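Local coordinates for Non-structural protein 9 (Avian infectious bronchitis virus, PDB 5C94), which probably binds single-stranded RNA, as a homodimer, within the coronavirus replication machinery, at residues C19-D24 with K56-L61; F78-G83 with G107-V112; N7-H12 with S38-S43. All coordinates share one frame; numbering follows the deposited sequence. Where two conformers were deposited one is given.

How the contacts relate
The three contacts show how one antiparallel sheet can carry contacts in its interior and at the subunit interface. All reach that sheet, yet their centres stand about 22 to 24 Å from one another. Contacts 1 and 3 alternate along the chain: strand 12-22 begins at the last residue of 7-12, where it pairs with strand 30-39, and its residues 19-22 pair with strand 57-61 at contact 1. Contact 2 comes later in sequence, joining strand 76-82 to the end region of helix 99-109, on the opposite side of the chain's centre from contact 1. Contacts 2 and 3 touch the second subunit, whereas contact 1 belongs to the body of the fold.

Contact 1: residues C19-D24 with K56-L61; sequences CVAGVD and KVASFL
In Val20, CG1 stands anti to the carbonyl carbon (chi1 -65°), leaving CG2 between N and the carbonyl carbon; that methyl meets CB of Ser59 at 3.7 Å. Ser59 holds OG anti to its own N (chi1 -165°), and the hydroxyl is engaged by Gln67 and by the carbonyl of Ile68 on the next strand.

Beneath these side chains the two residues form a hydrogen-bonded antiparallel pair. Val20 N reaches Ser59 O at 3.3 Å in an almost straight bond (173°), while Ser59 N returns to Val20 O at 2.8 Å. One step on, Ala21 and Ala58 are a non-hydrogen-bonded pair whose CB atoms lie 4.4 Å apart. Both methyls, together with the side chain of Cys19, face inward onto Ile48 of strand 42-50.

At the far end the pairing becomes irregular. Gly22 O accepts two neighbouring amides, from Lys56 N at 2.8 Å and Val57 N at 3.2 Å, and Gly22 N bonds to Val57 O. Past it, CB of Lys56 comes within 3.3 Å of Val23 O, and CG2 of Val57 lies against the backbone of Asp24. Two residues facing one in this way make a classic beta bulge, here set where two antiparallel strands of the OB-like nsp9 barrel begin to part.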
ATOM      1  N   CYS A  19      19.654   5.724  -3.307  1.00 25.26           N
ATOM      2  CA  CYS A  19      19.646   6.778  -4.305  1.00 19.34           C
ATOM      3  C   CYS A  19      20.213   7.997  -3.639  1.00 20.51           C
ATOM      4  O   CYS A  19      20.642   7.930  -2.491  1.00 27.02           O
ATOM      5  CB  CYS A  19      18.244   7.063  -4.825  1.00 12.03           C
ATOM      6  SG  CYS A  19      17.129   7.750  -3.567  1.00 23.69           S
ATOM      7  N   VAL A  20      20.194   9.120  -4.350  1.00 25.10           N
ATOM      8  CA  VAL A  20      20.673  10.379  -3.798  1.00 23.43           C
ATOM      9  C   VAL A  20      19.572  11.421  -3.917  1.00 22.34           C
ATOM     10  O   VAL A  20      18.709  11.323  -4.780  1.00 29.14           O
ATOM     11  CB  VAL A  20      21.968  10.872  -4.509  1.00 19.43           C
ATOM     12  CG1 VAL A  20      23.110   9.915  -4.256  1.00 24.61           C
ATOM     13  CG2 VAL A  20      21.740  10.996  -6.008  1.00 15.66           C
ATOM     14  N   ALA A  21      19.609  12.417  -3.041  1.00 21.47           N
ATOM     15  CA  ALA A  21      18.600  13.461  -3.007  1.00 19.50           C
ATOM     16  C   ALA A  21      19.262  14.729  -2.502  1.00 25.99           C
ATOM     17  O   ALA A  21      20.407  14.691  -2.049  1.00 26.79           O
ATOM     18  CB  ALA A  21      17.435  13.061  -2.119  1.00 17.95           C
ATOM     19  N   GLY A  22      18.551  15.850  -2.590  1.00 25.98           N
ATOM     20  CA  GLY A  22      19.114  17.140  -2.232  1.00 28.64           C
ATOM     21  C   GLY A  22      18.046  18.204  -2.063  1.00 31.21           C
ATOM     22  O   GLY A  22      16.857  17.944  -2.301  1.00 24.63           O
ATOM     23  N   VAL A  23      18.446  19.401  -1.636  1.00 24.01           N
ATOM     24  CA  VAL A  23      17.466  20.469  -1.518  1.00 29.90           C
ATOM     25  C   VAL A  23      17.171  21.104  -2.892  1.00 30.22           C
ATOM     26  O   VAL A  23      16.182  21.804  -3.054  1.00 29.57           O
ATOM     27  CB  VAL A  23      17.919  21.539  -0.504  1.00 26.46           C
ATOM     28  CG1 VAL A  23      18.410  20.879   0.766  1.00 19.18           C
ATOM     29  CG2 VAL A  23      18.989  22.411  -1.109  1.00 35.67           C
ATOM     30  N   ASP A  24      18.027  20.841  -3.875  1.00 24.82           N
ATOM     31  CA  ASP A  24      17.724  21.142  -5.272  1.00 22.51           C
ATOM     32  C   ASP A  24      18.484  20.180  -6.187  1.00 26.03           C
ATOM     33  O   ASP A  24      19.375  19.451  -5.728  1.00 23.82           O
ATOM     34  CB  ASP A  24      18.072  22.594  -5.621  1.00 30.09           C
ATOM     35  CG  ASP A  24      19.536  22.931  -5.379  1.00 31.16           C
ATOM     36  OD1 ASP A  24      20.426  22.272  -5.969  1.00 28.06           O
ATOM     37  OD2 ASP A  24      19.792  23.876  -4.609  1.00 34.18           O
ATOM     38  N   LYS A  56      14.157  18.145  -1.727  1.00 20.73           N
ATOM     39  CA  LYS A  56      13.223  18.561  -2.750  1.00 14.72           C
ATOM     40  C   LYS A  56      13.308  17.804  -4.043  1.00 22.36           C
ATOM     41  O   LYS A  56      12.421  17.854  -4.825  1.00 31.13           O
ATOM     42  CB  LYS A  56      13.460  20.005  -3.164  1.00 20.83           C
ATOM     43  CG  LYS A  56      13.107  21.098  -2.183  1.00 26.37           C
ATOM     44  CD  LYS A  56      11.834  20.828  -1.443  1.00 36.93           C
ATOM     45  CE  LYS A  56      11.008  22.066  -1.265  1.00 47.40           C
ATOM     46  NZ  LYS A  56       9.823  22.074  -2.160  1.00 54.68           N
ATOM     47  N   VAL A  57      14.407  17.129  -4.272  1.00 22.87           N
ATOM     48  CA  VAL A  57      14.686  16.480  -5.561  1.00 25.42           C
ATOM     49  C   VAL A  57      15.372  15.136  -5.280  1.00 28.02           C
ATOM     50  O   VAL A  57      16.205  15.028  -4.372  1.00 24.44           O
ATOM     51  CB  VAL A  57      15.565  17.342  -6.536  1.00 21.79           C
ATOM     52  CG1 VAL A  57      15.949  16.575  -7.796  1.00 19.75           C
ATOM     53  CG2 VAL A  57      14.864  18.634  -6.914  1.00 13.78           C
ATOM     54  N   ALA A  58      15.027  14.105  -6.040  1.00 25.46           N
ATOM     55  CA  ALA A  58      15.724  12.830  -5.904  1.00 22.26           C
ATOM     56  C   ALA A  58      16.355  12.451  -7.225  1.00 27.47           C
ATOM     57  O   ALA A  58      15.958  12.956  -8.289  1.00 27.27           O
ATOM     58  CB  ALA A  58      14.787  11.736  -5.436  1.00 18.30           C
ATOM     59  N   SER A  59      17.340  11.561  -7.163  1.00 24.01           N
ATOM     60  CA  SER A  59      18.023  11.134  -8.378  1.00 23.80           C
ATOM     61  C   SER A  59      18.412   9.661  -8.358  1.00 22.84           C
ATOM     62  O   SER A  59      18.801   9.101  -7.323  1.00 25.78           O
ATOM     63  CB  SER A  59      19.261  11.994  -8.616  1.00 24.97           C
ATOM     64  OG  SER A  59      19.717  11.831  -9.942  1.00 27.76           O
ATOM     65  N   PHE A  60      18.302   9.045  -9.524  1.00 25.21           N
ATOM     66  CA  PHE A  60      18.589   7.626  -9.672  1.00 32.24           C
ATOM     67  C   PHE A  60      18.664   7.244 -11.155  1.00 36.61           C
ATOM     68  O   PHE A  60      18.401   8.070 -12.047  1.00 31.07           O
ATOM     69  CB  PHE A  60      17.528   6.797  -8.954  1.00 25.64           C
ATOM     70  CG  PHE A  60      16.121   7.238  -9.247  1.00 25.59           C
ATOM     71  CD1 PHE A  60      15.509   6.899 -10.455  1.00 23.55           C
ATOM     72  CD2 PHE A  60      15.409   7.993  -8.318  1.00 28.75           C
ATOM     73  CE1 PHE A  60      14.208   7.311 -10.738  1.00 30.35           C
ATOM     74  CE2 PHE A  60      14.098   8.411  -8.583  1.00 31.90           C
ATOM     75  CZ  PHE A  60      13.498   8.071  -9.800  1.00 36.20           C
ATOM     76  N   LEU A  61      19.027   6.013 -11.444  1.00 42.92           N
ATOM     77  CA  LEU A  61      19.024   5.528 -12.817  1.00 41.94           C
ATOM     78  C   LEU A  61      17.668   5.014 -13.198  1.00 46.23           C
ATOM     79  O   LEU A  61      16.995   4.462 -12.385  1.00 58.04           O
ATOM     80  CB  LEU A  61      20.032   4.419 -13.001  1.00 43.67           C
ATOM     81  CG  LEU A  61      21.509   4.735 -12.875  1.00 48.18           C
ATOM     82  CD1 LEU A  61      22.355   3.537 -13.205  1.00 40.26           C
ATOM     83  CD2 LEU A  61      21.914   5.919 -13.708  1.00 46.74           C
TER

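Contact 2: residues F78-G83 with G107-V112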
ATOM      1  N   PHE A  78       7.472   9.788  10.135  1.00 17.49           N
ATOM      2  CA  PHE A  78       7.124   8.588  10.885  1.00 24.53           C
ATOM      3  C   PHE A  78       8.194   8.274  11.921  1.00 28.51           C
ATOM      4  O   PHE A  78       9.356   8.638  11.744  1.00 28.15           O
ATOM      5  CB  PHE A  78       6.978   7.372   9.961  1.00 21.35           C
ATOM      6  CG  PHE A  78       5.896   7.498   8.927  1.00 26.52           C
ATOM      7  CD1 PHE A  78       4.561   7.311   9.267  1.00 38.10           C
ATOM      8  CD2 PHE A  78       6.216   7.744   7.603  1.00 29.46           C
ATOM      9  CE1 PHE A  78       3.553   7.391   8.309  1.00 31.31           C
ATOM     10  CE2 PHE A  78       5.221   7.830   6.639  1.00 33.87           C
ATOM     11  CZ  PHE A  78       3.887   7.651   6.995  1.00 31.05           C
ATOM     12  N   GLY A  79       7.810   7.583  12.990  1.00 27.67           N
ATOM     13  CA  GLY A  79       8.791   6.904  13.815  1.00 30.00           C
ATOM     14  C   GLY A  79       8.892   5.463  13.324  1.00 24.50           C
ATOM     15  O   GLY A  79       7.902   4.732  13.344  1.00 20.44           O
ATOM     16  N   MET A  80      10.070   5.043  12.878  1.00 18.19           N
ATOM     17  CA  MET A  80      10.218   3.689  12.344  1.00 27.82           C
ATOM     18  C   MET A  80      11.161   2.825  13.168  1.00 41.60           C
ATOM     19  O   MET A  80      12.186   3.306  13.660  1.00 44.12           O
ATOM     20  CB  MET A  80      10.718   3.736  10.907  1.00 29.87           C
ATOM     21  CG  MET A  80       9.808   4.516  10.003  1.00 40.83           C
ATOM     22  SD  MET A  80      10.185   4.216   8.281  1.00 43.47           S
ATOM     23  CE  MET A  80       9.129   5.462   7.544  1.00 53.90           C
ATOM     24  N   LYS A  81      10.795   1.550  13.306  1.00 43.36           N
ATOM     25  CA  LYS A  81      11.656   0.530  13.901  1.00 45.81           C
ATOM     26  C   LYS A  81      12.903   0.320  13.066  1.00 47.71           C
ATOM     27  O   LYS A  81      12.815  -0.053  11.898  1.00 54.19           O
ATOM     28  CB  LYS A  81      10.932  -0.816  14.023  1.00 49.54           C
ATOM     29  CG  LYS A  81       9.982  -0.965  15.190  1.00 57.33           C
ATOM     30  CD  LYS A  81       9.907  -2.438  15.608  1.00 63.51           C
ATOM     31  CE  LYS A  81       8.468  -2.938  15.760  1.00 64.02           C
ATOM     32  NZ  LYS A  81       8.387  -4.436  15.805  1.00 56.73           N
ATOM     33  N   VAL A  82      14.062   0.548  13.671  1.00 54.83           N
ATOM     34  CA  VAL A  82      15.353   0.268  13.044  1.00 54.08           C
ATOM     35  C   VAL A  82      16.230  -0.478  14.052  1.00 64.20           C
ATOM     36  O   VAL A  82      16.984   0.139  14.806  1.00 76.42           O
ATOM     37  CB  VAL A  82      16.051   1.566  12.574  1.00 42.86           C
ATOM     38  CG1 VAL A  82      17.344   1.245  11.879  1.00 39.77           C
ATOM     39  CG2 VAL A  82      15.128   2.361  11.651  1.00 28.80           C
ATOM     40  N   GLY A  83      16.109  -1.802  14.083  1.00 62.05           N
ATOM     41  CA  GLY A  83      16.794  -2.594  15.089  1.00 65.69           C
ATOM     42  C   GLY A  83      16.070  -2.529  16.425  1.00 69.83           C
ATOM     43  O   GLY A  83      14.859  -2.770  16.485  1.00 66.55           O
ATOM     44  N   GLY A 107       1.730   0.739   2.807  1.00 22.15           N
ATOM     45  CA  GLY A 107       1.435  -0.614   3.223  1.00 16.27           C
ATOM     46  C   GLY A 107       2.709  -1.372   3.553  1.00 22.98           C
ATOM     47  O   GLY A 107       2.749  -2.104   4.538  1.00 26.82           O
ATOM     48  N   ALA A 108       3.751  -1.189   2.741  1.00 15.47           N
ATOM     49  CA  ALA A 108       4.987  -1.960   2.898  1.00 17.69           C
ATOM     50  C   ALA A 108       5.718  -1.600   4.184  1.00 23.19           C
ATOM     51  O   ALA A 108       6.408  -2.436   4.763  1.00 31.14           O
ATOM     52  CB  ALA A 108       5.912  -1.756   1.709  1.00 10.90           C
ATOM     53  N   ILE A 109       5.557  -0.366   4.646  1.00 20.72           N
ATOM     54  CA  ILE A 109       6.294   0.089   5.831  1.00 20.31           C
ATOM     55  C   ILE A 109       5.440   0.058   7.093  1.00 22.17           C
ATOM     56  O   ILE A 109       5.940   0.310   8.186  1.00 28.98           O
ATOM     57  CB  ILE A 109       6.848   1.523   5.642  1.00 22.09           C
ATOM     58  CG1 ILE A 109       5.692   2.527   5.542  1.00 20.93           C
ATOM     59  CG2 ILE A 109       7.764   1.593   4.409  1.00 11.70           C
ATOM     60  CD1 ILE A 109       6.132   3.951   5.387  1.00 20.34           C
ATOM     61  N   SER A 110       4.160  -0.270   6.956  1.00 16.97           N
ATOM     62  CA  SER A 110       3.262  -0.222   8.106  1.00 22.67           C
ATOM     63  C   SER A 110       3.710  -1.112   9.277  1.00 26.83           C
ATOM     64  O   SER A 110       3.531  -0.760  10.435  1.00 29.11           O
ATOM     65  CB  SER A 110       1.835  -0.597   7.695  1.00 21.27           C
ATOM     66  OG  SER A 110       1.819  -1.777   6.922  1.00 36.47           O
ATOM     67  N   ASN A 111       4.294  -2.256   8.943  0.57 31.58           N
ATOM     68  CA  ASN A 111       4.852  -3.197   9.915  0.57 35.81           C
ATOM     69  C   ASN A 111       5.899  -2.554  10.813  0.57 35.46           C
ATOM     70  O   ASN A 111       6.149  -3.004  11.926  0.57 36.73           O
ATOM     71  CB  ASN A 111       5.476  -4.382   9.170  0.57 33.16           C
ATOM     72  CG  ASN A 111       6.084  -3.961   7.840  0.57 31.50           C
ATOM     73  OD1 ASN A 111       5.349  -3.679   6.879  0.57 31.46           O
ATOM     74  ND2 ASN A 111       7.419  -3.893   7.779  0.57 19.15           N
ATOM     75  N   VAL A 112       6.487  -1.477  10.312  1.00 29.98           N
ATOM     76  CA  VAL A 112       7.715  -0.938  10.845  1.00 30.96           C
ATOM     77  C   VAL A 112       7.491   0.482  11.380  1.00 28.47           C
ATOM     78  O   VAL A 112       8.346   1.058  12.055  1.00 27.80           O
ATOM     79  CB  VAL A 112       8.808  -1.043   9.723  1.00 34.07           C
ATOM     80  CG1 VAL A 112       9.407   0.284   9.328  1.00 30.15           C
ATOM     81  CG2 VAL A 112       9.871  -2.061  10.117  1.00 28.10           C
TER
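Lys81 and Val112 supply the polar link of this contact: Lys81 N donates to Val112 O over 2.8 Å. The same oxygen lies 3.2 Å from Met80 CA in a CA-H...O contact, and thus touches two successive residues of the strand. CB of Lys81 also lies 3.8 Å from Val112 O, while the end of the lysine chain leads away. Where the chain leaves the helix it makes local turns, with Val112 N bonded back to Ile109 O and Ser110 OG to Gly107 O at 2.6 Å. Immediately afterwards it runs into strand 113-115, which lines up with strand 76-82 through backbone bonds of Gly79.

The segment thus marks the passage from the C-terminal helix of nsp9 to its last strand. This helix bears a GxxxG sequence ending at Gly107, the motif through which nsp9 helices of related coronaviruses pack against each other in the dimer.

Apolar contacts fill in below the hydrogen bond. Met80 is extended beyond CG and touches at both ends: its CB is 4.0 Å from Val112 CG1, and its CE is 4.0 Å from Ile109 CD1. Ile109 carries CG1 between its N and carbonyl carbon (chi1 66°); with chi2 extended (179°), CD1 also reaches Phe78 CE2 at 4.2 Å, the two side chains crossing at about a right angle. Phe78 packs in addition on Leu91 of its own chain and on Met10 of the second subunit.

Contact 3: residues N7-H12 with S38-S43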
ATOM      1  N   ASN A   7     -10.395   1.325 -13.439  1.00159.23           N
ATOM      2  CA  ASN A   7      -9.449   0.233 -13.259  1.00151.25           C
ATOM      3  C   ASN A   7      -8.061   0.865 -12.848  1.00112.31           C
ATOM      4  O   ASN A   7      -8.104   1.753 -11.989  1.00110.80           O
ATOM      5  CB  ASN A   7      -9.513  -0.647 -14.520  1.00144.50           C
ATOM      6  N   GLU A   8      -6.861   0.500 -13.334  1.00 98.39           N
ATOM      7  CA  GLU A   8      -6.516  -0.578 -14.253  1.00 86.14           C
ATOM      8  C   GLU A   8      -5.265  -1.359 -13.924  1.00 82.07           C
ATOM      9  O   GLU A   8      -5.321  -2.564 -13.672  1.00 82.04           O
ATOM     10  CB  GLU A   8      -6.339  -0.039 -15.680  1.00 80.76           C
ATOM     11  N   LEU A   9      -4.140  -0.654 -13.907  1.00 75.12           N
ATOM     12  CA  LEU A   9      -2.830  -1.287 -14.029  1.00 63.19           C
ATOM     13  C   LEU A   9      -2.286  -1.640 -12.644  1.00 56.00           C
ATOM     14  O   LEU A   9      -2.028  -0.754 -11.827  1.00 58.13           O
ATOM     15  CB  LEU A   9      -1.848  -0.401 -14.788  1.00 55.75           C
ATOM     16  CG  LEU A   9      -0.880  -1.144 -15.694  1.00 60.50           C
ATOM     17  CD1 LEU A   9      -1.605  -2.246 -16.473  1.00 59.08           C
ATOM     18  CD2 LEU A   9      -0.234  -0.144 -16.641  1.00 56.11           C
ATOM     19  N   MET A  10      -2.118  -2.935 -12.372  1.00 43.64           N
ATOM     20  CA  MET A  10      -1.730  -3.337 -11.022  1.00 49.34           C
ATOM     21  C   MET A  10      -0.222  -3.413 -10.833  1.00 48.61           C
ATOM     22  O   MET A  10       0.499  -4.063 -11.601  1.00 48.29           O
ATOM     23  CB  MET A  10      -2.347  -4.680 -10.616  1.00 46.84           C
ATOM     24  CG  MET A  10      -2.027  -5.012  -9.153  1.00 41.52           C
ATOM     25  SD  MET A  10      -3.086  -6.205  -8.326  1.00 68.11           S
ATOM     26  CE  MET A  10      -2.018  -7.643  -8.400  1.00 44.56           C
ATOM     27  N   PRO A  11       0.252  -2.724  -9.798  1.00 45.16           N
ATOM     28  CA  PRO A  11       1.657  -2.673  -9.387  1.00 45.25           C
ATOM     29  C   PRO A  11       2.069  -3.921  -8.596  1.00 45.91           C
ATOM     30  O   PRO A  11       1.268  -4.497  -7.857  1.00 44.67           O
ATOM     31  CB  PRO A  11       1.725  -1.407  -8.530  1.00 38.59           C
ATOM     32  CG  PRO A  11       0.307  -1.162  -8.081  1.00 42.38           C
ATOM     33  CD  PRO A  11      -0.600  -1.751  -9.088  1.00 39.55           C
ATOM     34  N   HIS A  12       3.319  -4.338  -8.764  1.00 41.52           N
ATOM     35  CA  HIS A  12       3.785  -5.578  -8.167  1.00 34.93           C
ATOM     36  C   HIS A  12       5.021  -5.388  -7.303  1.00 33.44           C
ATOM     37  O   HIS A  12       6.082  -4.953  -7.781  1.00 39.84           O
ATOM     38  CB  HIS A  12       4.078  -6.602  -9.260  1.00 46.24           C
ATOM     39  CG  HIS A  12       2.900  -6.892 -10.135  1.00 53.78           C
ATOM     40  ND1 HIS A  12       1.696  -7.338  -9.635  1.00 54.31           N
ATOM     41  CD2 HIS A  12       2.739  -6.784 -11.475  1.00 50.40           C
ATOM     42  CE1 HIS A  12       0.841  -7.493 -10.632  1.00 53.01           C
ATOM     43  NE2 HIS A  12       1.450  -7.168 -11.756  1.00 51.42           N
ATOM     44  N   SER A  38       6.868  -2.506  -9.396  1.00 26.16           N
ATOM     45  CA  SER A  38       6.971  -2.881 -10.795  1.00 20.87           C
ATOM     46  C   SER A  38       5.602  -2.741 -11.452  1.00 30.16           C
ATOM     47  O   SER A  38       4.604  -3.267 -10.944  1.00 24.20           O
ATOM     48  CB  SER A  38       7.496  -4.312 -10.939  1.00 18.33           C
ATOM     49  OG  SER A  38       7.681  -4.654 -12.311  1.00 36.93           O
ATOM     50  N   ILE A  39       5.547  -2.023 -12.570  1.00 26.26           N
ATOM     51  CA  ILE A  39       4.300  -1.891 -13.312  1.00 23.87           C
ATOM     52  C   ILE A  39       4.542  -2.134 -14.796  1.00 31.10           C
ATOM     53  O   ILE A  39       5.353  -1.438 -15.409  1.00 32.64           O
ATOM     54  CB  ILE A  39       3.681  -0.508 -13.124  1.00 23.47           C
ATOM     55  CG1 ILE A  39       3.507  -0.195 -11.627  1.00 27.47           C
ATOM     56  CG2 ILE A  39       2.371  -0.428 -13.876  1.00 19.00           C
ATOM     57  CD1 ILE A  39       3.051   1.241 -11.332  1.00 19.64           C
ATOM     58  N   SER A  40       3.848  -3.123 -15.362  1.00 35.55           N
ATOM     59  CA  SER A  40       4.065  -3.538 -16.755  1.00 39.19           C
ATOM     60  C   SER A  40       5.524  -3.889 -17.054  1.00 39.08           C
ATOM     61  O   SER A  40       6.082  -3.448 -18.067  1.00 38.28           O
ATOM     62  CB  SER A  40       3.600  -2.452 -17.717  1.00 31.16           C
ATOM     63  OG  SER A  40       2.214  -2.241 -17.570  1.00 41.44           O
ATOM     64  N   GLY A  41       6.127  -4.662 -16.150  1.00 35.38           N
ATOM     65  CA  GLY A  41       7.489  -5.148 -16.290  1.00 34.57           C
ATOM     66  C   GLY A  41       8.560  -4.093 -16.120  1.00 37.90           C
ATOM     67  O   GLY A  41       9.730  -4.317 -16.433  1.00 43.52           O
ATOM     68  N   SER A  42       8.159  -2.934 -15.618  1.00 36.49           N
ATOM     69  CA  SER A  42       9.079  -1.821 -15.492  1.00 35.65           C
ATOM     70  C   SER A  42       9.030  -1.249 -14.091  1.00 31.43           C
ATOM     71  O   SER A  42       7.964  -1.182 -13.479  1.00 29.19           O
ATOM     72  CB  SER A  42       8.758  -0.731 -16.517  1.00 42.49           C
ATOM     73  OG  SER A  42       9.230  -1.094 -17.803  1.00 56.45           O
ATOM     74  N   SER A  43      10.202  -0.859 -13.597  1.00 30.42           N
ATOM     75  CA  SER A  43      10.359  -0.277 -12.274  1.00 30.82           C
ATOM     76  C   SER A  43       9.781   1.132 -12.234  1.00 28.19           C
ATOM     77  O   SER A  43      10.019   1.921 -13.139  1.00 29.09           O
ATOM     78  CB  SER A  43      11.841  -0.246 -11.874  1.00 30.04           C
ATOM     79  OG  SER A  43      12.266  -1.513 -11.408  1.00 36.93           O
TER
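His12 and Ser38 make the firm end of this contact, an antiparallel pair with bonds in both directions. His12 N donates to Ser38 O at 2.7 Å, and Ser38 N to His12 O at 3.0 Å. The imidazole is turned so that Met10 O lies 3.2 Å above one face, offset toward the rim.

Next to this pair the contact turns apolar. Ile39 has CG1 anti to its carbonyl carbon (chi1 -54°) and CG2 anti to N, and the two branches serve different neighbours: CG1 meets Pro11 CB at 3.8 Å, CG2 meets Leu9 CG at 3.8 Å. Val101 and Met104 of helix 99-109 pack on Ile39 and Pro11 respectively.

The outer side lies open to solvent. Leu9 and Ser40 are both exposed, although Leu9 CD2 comes to 3.4 Å from Ser40 OG at the type I' turn, Ile39 to Ser42, that folds strand 30-39 into strand 42-50. Asn7 and Glu8 are poorly ordered, and Met10 points away from the hairpin.

Directional bonds between the two segments therefore fix the register at His12, and beside them Pro11 CA makes a CA-H...O contact to Ser38 O at 3.4 Å. The side chains of Leu9 and Pro11, by contrast, meet the hairpin through van der Waals contacts, which set position less strictly.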